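Local coordinates for TCP pilus virulence regulatory protein (Vibrio cholerae, PDB 4MLO) that probably activates transcription of virulence genes as an AraC-family DNA-binding regulator and binds the fatty acid palmitoleic acid, at residues S57-K62 / L114-C119. Residues are numbered along the deposited sequence; the frame is centred on the assembly and turned at random.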
loop_
_atom_site.group_PDB
_atom_site.type_symbol
_atom_site.label_atom_id
_atom_site.label_comp_id
_atom_site.label_asym_id
_atom_site.label_seq_id
_atom_site.Cartn_x
_atom_site.Cartn_y
_atom_site.Cartn_z
ATOM N N SER A 57 13.782 -0.808 10.535
ATOM C CA SER A 57 12.376 -0.495 10.767
ATOM C C SER A 57 11.570 -0.847 9.522
ATOM O O SER A 57 11.785 -0.261 8.453
ATOM C CB SER A 57 12.206 0.990 11.094
ATOM O OG SER A 57 13.016 1.422 12.181
ATOM N N ILE A 58 10.618 -1.767 9.659
ATOM C CA ILE A 58 9.712 -2.118 8.572
ATOM C C ILE A 58 8.379 -1.421 8.813
ATOM O O ILE A 58 7.786 -1.565 9.896
ATOM C CB ILE A 58 9.497 -3.642 8.488
ATOM C CG1 ILE A 58 10.816 -4.397 8.402
ATOM C CG2 ILE A 58 8.595 -3.993 7.287
ATOM C CD1 ILE A 58 11.644 -4.081 7.193
ATOM N N ILE A 59 7.881 -0.724 7.788
ATOM C CA ILE A 59 6.554 -0.124 7.813
ATOM C C ILE A 59 5.647 -0.989 6.953
ATOM O O ILE A 59 5.976 -1.301 5.804
ATOM C CB ILE A 59 6.559 1.322 7.296
ATOM C CG1 ILE A 59 7.634 2.149 8.040
ATOM C CG2 ILE A 59 5.186 1.932 7.458
ATOM C CD1 ILE A 59 7.378 2.301 9.514
ATOM N N LEU A 60 4.519 -1.393 7.516
ATOM C CA LEU A 60 3.544 -2.198 6.808
ATOM C C LEU A 60 2.315 -1.348 6.544
ATOM O O LEU A 60 1.768 -0.752 7.475
ATOM C CB LEU A 60 3.164 -3.422 7.633
ATOM C CG LEU A 60 4.287 -4.424 7.921
ATOM C CD1 LEU A 60 5.082 -4.025 9.181
ATOM C CD2 LEU A 60 3.744 -5.818 8.035
ATOM N N LEU A 61 1.816 -1.392 5.314
ATOM C CA LEU A 61 0.623 -0.632 4.936
ATOM C C LEU A 61 -0.477 -1.609 4.539
ATOM O O LEU A 61 -0.267 -2.488 3.690
ATOM C CB LEU A 61 0.904 0.347 3.786
ATOM C CG LEU A 61 2.037 1.367 4.012
ATOM C CD1 LEU A 61 2.183 2.240 2.784
ATOM C CD2 LEU A 61 1.755 2.217 5.234
ATOM N N LYS A 62 -1.651 -1.449 5.147
ATOM C CA LYS A 62 -2.742 -2.400 4.945
ATOM C C LYS A 62 -3.453 -2.154 3.620
ATOM O O LYS A 62 -3.718 -1.013 3.224
ATOM C CB LYS A 62 -3.746 -2.304 6.093
ATOM C CG LYS A 62 -4.750 -3.406 6.071
ATOM C CD LYS A 62 -5.885 -3.138 7.019
ATOM C CE LYS A 62 -5.407 -2.973 8.405
ATOM N NZ LYS A 62 -6.591 -2.895 9.319
ATOM N N LEU A 114 -1.228 1.467 9.438
ATOM C CA LEU A 114 0.202 1.651 9.219
ATOM C C LEU A 114 0.904 1.120 10.459
ATOM O O LEU A 114 0.682 1.624 11.565
ATOM C CB LEU A 114 0.537 3.129 8.957
ATOM C CG LEU A 114 1.979 3.497 8.606
ATOM C CD1 LEU A 114 1.990 4.855 7.902
ATOM C CD2 LEU A 114 2.902 3.547 9.807
ATOM N N LEU A 115 1.693 0.065 10.292
ATOM C CA LEU A 115 2.270 -0.664 11.414
ATOM C C LEU A 115 3.785 -0.687 11.254
ATOM O O LEU A 115 4.307 -0.648 10.139
ATOM C CB LEU A 115 1.695 -2.081 11.504
ATOM C CG LEU A 115 0.155 -2.218 11.485
ATOM C CD1 LEU A 115 -0.220 -3.685 11.514
ATOM C CD2 LEU A 115 -0.491 -1.520 12.659
ATOM N N LEU A 116 4.482 -0.618 12.384
ATOM C CA LEU A 116 5.938 -0.670 12.445
ATOM C C LEU A 116 6.397 -1.982 13.074
ATOM O O LEU A 116 5.839 -2.431 14.085
ATOM C CB LEU A 116 6.472 0.519 13.262
ATOM C CG LEU A 116 7.978 0.622 13.538
ATOM C CD1 LEU A 116 8.669 1.386 12.429
ATOM C CD2 LEU A 116 8.236 1.280 14.884
ATOM N N TRP A 117 7.432 -2.589 12.500
ATOM C CA TRP A 117 8.127 -3.692 13.154
ATOM C C TRP A 117 9.628 -3.430 13.122
ATOM O O TRP A 117 10.203 -3.220 12.050
ATOM C CB TRP A 117 7.800 -5.037 12.510
ATOM C CG TRP A 117 8.450 -6.153 13.241
ATOM C CD1 TRP A 117 9.613 -6.781 12.907
ATOM C CD2 TRP A 117 7.992 -6.779 14.460
ATOM N NE1 TRP A 117 9.902 -7.756 13.821
ATOM C CE2 TRP A 117 8.927 -7.775 14.789
ATOM C CE3 TRP A 117 6.877 -6.595 15.292
ATOM C CZ2 TRP A 117 8.797 -8.579 15.921
ATOM C CZ3 TRP A 117 6.741 -7.401 16.419
ATOM C CH2 TRP A 117 7.698 -8.382 16.721
ATOM N N ASN A 118 10.254 -3.433 14.295
ATOM C CA ASN A 118 11.705 -3.295 14.400
ATOM C C ASN A 118 12.345 -4.672 14.265
ATOM O O ASN A 118 12.173 -5.536 15.138
ATOM C CB ASN A 118 12.068 -2.622 15.716
ATOM C CG ASN A 118 11.687 -1.153 15.739
ATOM O OD1 ASN A 118 12.095 -0.378 14.870
ATOM N ND2 ASN A 118 10.907 -0.760 16.739
ATOM N N CYS A 119 13.082 -4.881 13.175
ATOM C CA CYS A 119 13.548 -6.212 12.794
ATOM C C CYS A 119 14.793 -6.659 13.545
ATOM O O CYS A 119 15.662 -5.853 13.886
ATOM C CB CYS A 119 13.900 -6.264 11.315
ATOM S SG CYS A 119 12.509 -6.459 10.267
#
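W117 meets L60 through its CB, 4.4 Å from L60 CD1, while C119 SG lies at the edge of the indole, in the ring plane, and packs 3.3 Å from I58 CG1. CG of W117 lies anti to its backbone N (chi1 -176°), and the indole beyond it leads away from strand 57-61 and meets F151 of helix 141-159 edge-to-face; a large aromatic suits this place between sheet and helix. The two strands run antiparallel. I58 and W117 form one hydrogen-bonded pair, with I58 N to W117 O at 2.8 Å, and L60 and L115 form the next, with L60 N to L115 O at 2.7 Å. On the other face the non-hydrogen-bonded pairs I59-L116 and L61-L114 set branched aliphatics, apt for close apolar packing, against each other: I59 CD1 presses tightly on L116 CD1 at 3.3 Å, and L114 CG sits 3.6 Å from L61 CD2, the two leucines side by side. S57 offers a small hydroxyl that N54 N engages, near N118 OD1. L61 also touches palmitoleic acid, whose pocket C-terminal residues also line. Strand 114-118 is outermost in its five-stranded sheet; strand 31-35 flanks 57-61 across from it, and helices 121-131 and 141-159 cover the I58, L115 and W117 face.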